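Local atomic coordinates of fructose transport system repressor FruR (PDB entry 3O74), a protein that probably binds specific DNA sites as a LacI-family dual transcriptional regulator and responds to fructose 1-phosphate as its preferred effector. Residues L24-G27 and A28-R31; A231-H234 and G235-A238. All blocks are in the same frame, centred on the assembly; numbering follows the deposited sequence.

Contact 1: L24-G27 and A28-R31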
loop_
_atom_site.group_PDB
_atom_site.type_symbol
_atom_site.label_atom_id
_atom_site.label_comp_id
_atom_site.label_asym_id
_atom_site.label_seq_id
_atom_site.Cartn_x
_atom_site.Cartn_y
_atom_site.Cartn_z
ATOM N N LEU B 24 12.825 -4.606 -2.238
ATOM C CA LEU B 24 13.649 -5.599 -1.562
ATOM C C LEU B 24 13.415 -6.977 -2.163
ATOM O O LEU B 24 14.363 -7.699 -2.462
ATOM C CB LEU B 24 13.341 -5.641 -0.065
ATOM C CG LEU B 24 14.025 -4.619 0.838
ATOM C CD1 LEU B 24 13.561 -4.804 2.275
ATOM C CD2 LEU B 24 15.545 -4.733 0.746
ATOM N N GLU B 25 12.148 -7.339 -2.342
ATOM C CA GLU B 25 11.814 -8.675 -2.829
ATOM C C GLU B 25 12.387 -8.921 -4.224
ATOM O O GLU B 25 12.876 -10.013 -4.520
ATOM C CB GLU B 25 10.297 -8.911 -2.809
ATOM C CG GLU B 25 9.912 -10.384 -2.898
ATOM C CD GLU B 25 8.491 -10.662 -2.429
ATOM O OE1 GLU B 25 7.667 -9.724 -2.429
ATOM O OE2 GLU B 25 8.199 -11.822 -2.059
ATOM N N GLN B 26 12.335 -7.895 -5.069
ATOM C CA GLN B 26 12.866 -7.977 -6.424
ATOM C C GLN B 26 14.375 -8.187 -6.422
ATOM O O GLN B 26 14.891 -9.100 -7.072
ATOM C CB GLN B 26 12.542 -6.698 -7.195
ATOM C CG GLN B 26 11.548 -6.879 -8.325
ATOM C CD GLN B 26 10.148 -6.447 -7.941
ATOM O OE1 GLN B 26 9.629 -5.458 -8.459
ATOM N NE2 GLN B 26 9.531 -7.184 -7.024
ATOM N N GLY B 27 15.081 -7.328 -5.693
ATOM C CA GLY B 27 16.524 -7.421 -5.595
ATOM C C GLY B 27 16.960 -8.731 -4.974
ATOM O O GLY B 27 17.931 -9.338 -5.414
ATOM N N ALA B 28 16.239 -9.171 -3.947
ATOM C CA ALA B 28 16.562 -10.425 -3.275
ATOM C C ALA B 28 16.414 -11.597 -4.234
ATOM O O ALA B 28 17.258 -12.500 -4.273
ATOM C CB ALA B 28 15.680 -10.616 -2.051
ATOM N N ARG B 29 15.336 -11.574 -5.010
ATOM C CA ARG B 29 15.053 -12.645 -5.960
ATOM C C ARG B 29 16.182 -12.820 -6.973
ATOM O O ARG B 29 16.575 -13.943 -7.290
ATOM C CB ARG B 29 13.728 -12.382 -6.678
ATOM C CG ARG B 29 13.328 -13.470 -7.661
ATOM C CD ARG B 29 11.928 -13.236 -8.213
ATOM N NE ARG B 29 10.897 -13.397 -7.192
ATOM C CZ ARG B 29 10.101 -12.420 -6.766
ATOM N NH1 ARG B 29 10.208 -11.203 -7.280
ATOM N NH2 ARG B 29 9.190 -12.662 -5.830
ATOM N N ALA B 30 16.710 -11.707 -7.472
ATOM C CA ALA B 30 17.823 -11.748 -8.417
ATOM C C ALA B 30 19.076 -12.357 -7.789
ATOM O O ALA B 30 19.953 -12.853 -8.491
ATOM C CB ALA B 30 18.116 -10.359 -8.958
ATOM N N ARG B 31 19.159 -12.313 -6.463
ATOM C CA ARG B 31 20.306 -12.864 -5.752
ATOM C C ARG B 31 20.067 -14.285 -5.256
ATOM O O ARG B 31 20.961 -14.903 -4.676
ATOM C CB ARG B 31 20.703 -11.952 -4.588
ATOM C CG ARG B 31 21.336 -10.653 -5.039
ATOM C CD ARG B 31 22.625 -10.916 -5.807
ATOM N NE ARG B 31 23.669 -11.465 -4.946
ATOM C CZ ARG B 31 24.555 -10.723 -4.288
ATOM N NH1 ARG B 31 24.523 -9.402 -4.400
ATOM N NH2 ARG B 31 25.471 -11.298 -3.520
#

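Contact 2: A231-H234 and G235-A238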
loop_
_atom_site.group_PDB
_atom_site.type_symbol
_atom_site.label_atom_id
_atom_site.label_comp_id
_atom_site.label_asym_id
_atom_site.label_seq_id
_atom_site.Cartn_x
_atom_site.Cartn_y
_atom_site.Cartn_z
ATOM N N ALA B 231 9.566 13.037 -0.542
ATOM C CA ALA B 231 9.423 11.600 -0.774
ATOM C C ALA B 231 10.730 10.819 -0.591
ATOM O O ALA B 231 11.807 11.318 -0.900
ATOM C CB ALA B 231 8.841 11.346 -2.157
ATOM N N GLN B 232 10.620 9.589 -0.098
ATOM C CA GLN B 232 11.769 8.702 0.032
ATOM C C GLN B 232 12.234 8.227 -1.333
ATOM O O GLN B 232 11.424 8.042 -2.238
ATOM C CB GLN B 232 11.411 7.467 0.861
ATOM C CG GLN B 232 10.968 7.732 2.290
ATOM C CD GLN B 232 10.738 6.440 3.065
ATOM O OE1 GLN B 232 11.470 5.465 2.898
ATOM N NE2 GLN B 232 9.720 6.433 3.917
ATOM N N GLN B 233 13.538 8.016 -1.476
ATOM C CA GLN B 233 14.058 7.298 -2.631
ATOM C C GLN B 233 14.013 5.808 -2.296
ATOM O O GLN B 233 15.019 5.221 -1.895
ATOM C CB GLN B 233 15.483 7.749 -2.967
ATOM C CG GLN B 233 15.606 9.243 -3.267
ATOM C CD GLN B 233 16.973 9.642 -3.804
ATOM O OE1 GLN B 233 17.285 9.417 -4.973
ATOM N NE2 GLN B 233 17.788 10.251 -2.951
ATOM N N HIS B 234 12.833 5.210 -2.453
ATOM C CA HIS B 234 12.587 3.838 -2.011
ATOM C C HIS B 234 13.524 2.828 -2.659
ATOM O O HIS B 234 13.972 1.877 -2.015
ATOM C CB HIS B 234 11.138 3.432 -2.295
ATOM C CG HIS B 234 10.122 4.445 -1.863
ATOM N ND1 HIS B 234 9.577 4.460 -0.595
ATOM C CD2 HIS B 234 9.545 5.465 -2.534
ATOM C CE1 HIS B 234 8.712 5.452 -0.507
ATOM N NE2 HIS B 234 8.671 6.080 -1.667
ATOM N N GLY B 235 13.807 3.028 -3.941
ATOM C CA GLY B 235 14.678 2.131 -4.672
ATOM C C GLY B 235 16.071 2.089 -4.078
ATOM O O GLY B 235 16.653 1.017 -3.921
ATOM N N GLN B 236 16.606 3.259 -3.739
ATOM C CA GLN B 236 17.956 3.349 -3.185
ATOM C C GLN B 236 18.013 2.816 -1.752
ATOM O O GLN B 236 18.981 2.163 -1.361
ATOM C CB GLN B 236 18.475 4.791 -3.259
ATOM C CG GLN B 236 19.930 4.950 -2.842
ATOM C CD GLN B 236 20.459 6.358 -3.064
ATOM O OE1 GLN B 236 21.443 6.769 -2.445
ATOM N NE2 GLN B 236 19.810 7.102 -3.952
ATOM N N ILE B 237 16.972 3.090 -0.971
ATOM C CA ILE B 237 16.871 2.547 0.380
ATOM C C ILE B 237 16.984 1.023 0.344
ATOM O O ILE B 237 17.795 0.428 1.053
ATOM C CB ILE B 237 15.514 2.916 1.037
ATOM C CG1 ILE B 237 15.375 4.431 1.199
ATOM C CG2 ILE B 237 15.356 2.205 2.382
ATOM C CD1 ILE B 237 16.383 5.031 2.129
ATOM N N ALA B 238 16.158 0.398 -0.489
ATOM C CA ALA B 238 16.118 -1.058 -0.584
ATOM C C ALA B 238 17.429 -1.639 -1.098
ATOM O O ALA B 238 17.918 -2.648 -0.582
ATOM C CB ALA B 238 14.958 -1.495 -1.474
#

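Contact 1: L24-G27 and A28-R31
Glu-25 and Arg-29, one helical turn apart, both carry CG anti to the backbone N (chi1 -163° and -178°), and the arginine chain then bends at chi3 (-68°), bringing its guanidinium back beside the glutamate. The pair sits on the last turns of helix 15-30, the helix of a beta-alpha-beta unit between strands 4-9 and 34-39. The i to i+4 salt bridge is long, with Glu-25 OE2 4.0 Å from Arg-29 NH2, and NH2 lies slightly nearer to Glu-25 CG, at 3.8 Å. Stronger partners come from the second subunit: its Ser-39 N donates to Glu-25 OE2, and its Asp-41 makes a salt bridge with Arg-29 NH1. The helix thus presents this charged pair to the dimer interface.

The guanidinium also has Glu-25 O over one face, offset toward the rim, while Gln-26 NE2 lies at its edge, near the plane, 4.1 Å from Arg-29 NH1; both are donors, so the approach is packing. Beneath the side chains, Ala-28 N donates to Leu-24 O at 2.8 Å, Arg-29 N to Glu-25 O at 3.0 Å and Ala-30 N to Gln-26 O at 3.2 Å. On the inner side, Leu-24 packs on Phe-7 and Ala-28 on Leu-5 of strand 4-9. Arg-31 N donates to Ala-28 O at 2.9 Å, an i to i-3 bond, while its i to i-4 bond to Gly-27 O is weak, at 3.4 Å.

Contact 2: A231-H234 and G235-A238
Ile-237 N donates to Gln-233 O, the carbonyl of the N-cap residue, at 3.0 Å, and Ala-238 N follows one residue on, donating to His-234 O at the same distance of 3.0 Å. These two main-chain hydrogen bonds between 231-234 and 235-238 start helix 234-250. Just before the helix, Gln-233 is also the centre of an inverse gamma turn, closed by a weak bond from His-234 N to Gln-232 O; this turn swings the chain from the extended course of Ala-231 into the helix.

Among the van der Waals contacts, Ile-237 presses on the N-cap carbonyl. With CG1 anti to its carbonyl carbon (chi1 -63°), the branch leans back along the chain until CG1 lies 3.2 Å from Gln-233 O. The same side chain packs against Val-261 and Val-100, joining the start of the helix to strands 257-266 and 98-102. The His-234 ring folds back toward the preceding residues, and Gln-232 CB lies 3.6 Å above one of its faces, toward the rim; Ser-16 and Arg-19 of helix 15-30 also touch this histidine.

The polar side chains Gln-233 and Gln-236 run side by side in the same direction. Their amides are turned 71° apart, and Gln-233 OE1 approaches Gln-236 NE2 only to 3.6 Å. The firmer polar partner of Gln-233 is Gly-262 O, to which its NE2 donates. The whole is an N-capped helix start where the chain passes from one lobe to the other, consistent with one of the interlobe crossovers of the periplasmic-binding-protein-like fold of the LacI family.

From the N terminus, the chain runs through strand 4-9 into helix 15-30, where contact 1 spans the last turns before the connection to strand 34-39. Contact 2 comes some two hundred residues later, as the chain leaves strand 227-231 and enters helix 234-250, crossing toward the lobe that holds helix 15-30. Each contact is local and closes no long loop; they follow in series, neither nesting nor crossing. In space, however, their centres are about 15 Å apart and they meet directly, Leu-24 CD2 packing 3.4 Å from Ala-238 O. Helix 15-30 thereby lies against helix 234-250, an association extended by Leu-24 on Leu-242 and by the salt bridge from Arg-31 to Glu-250.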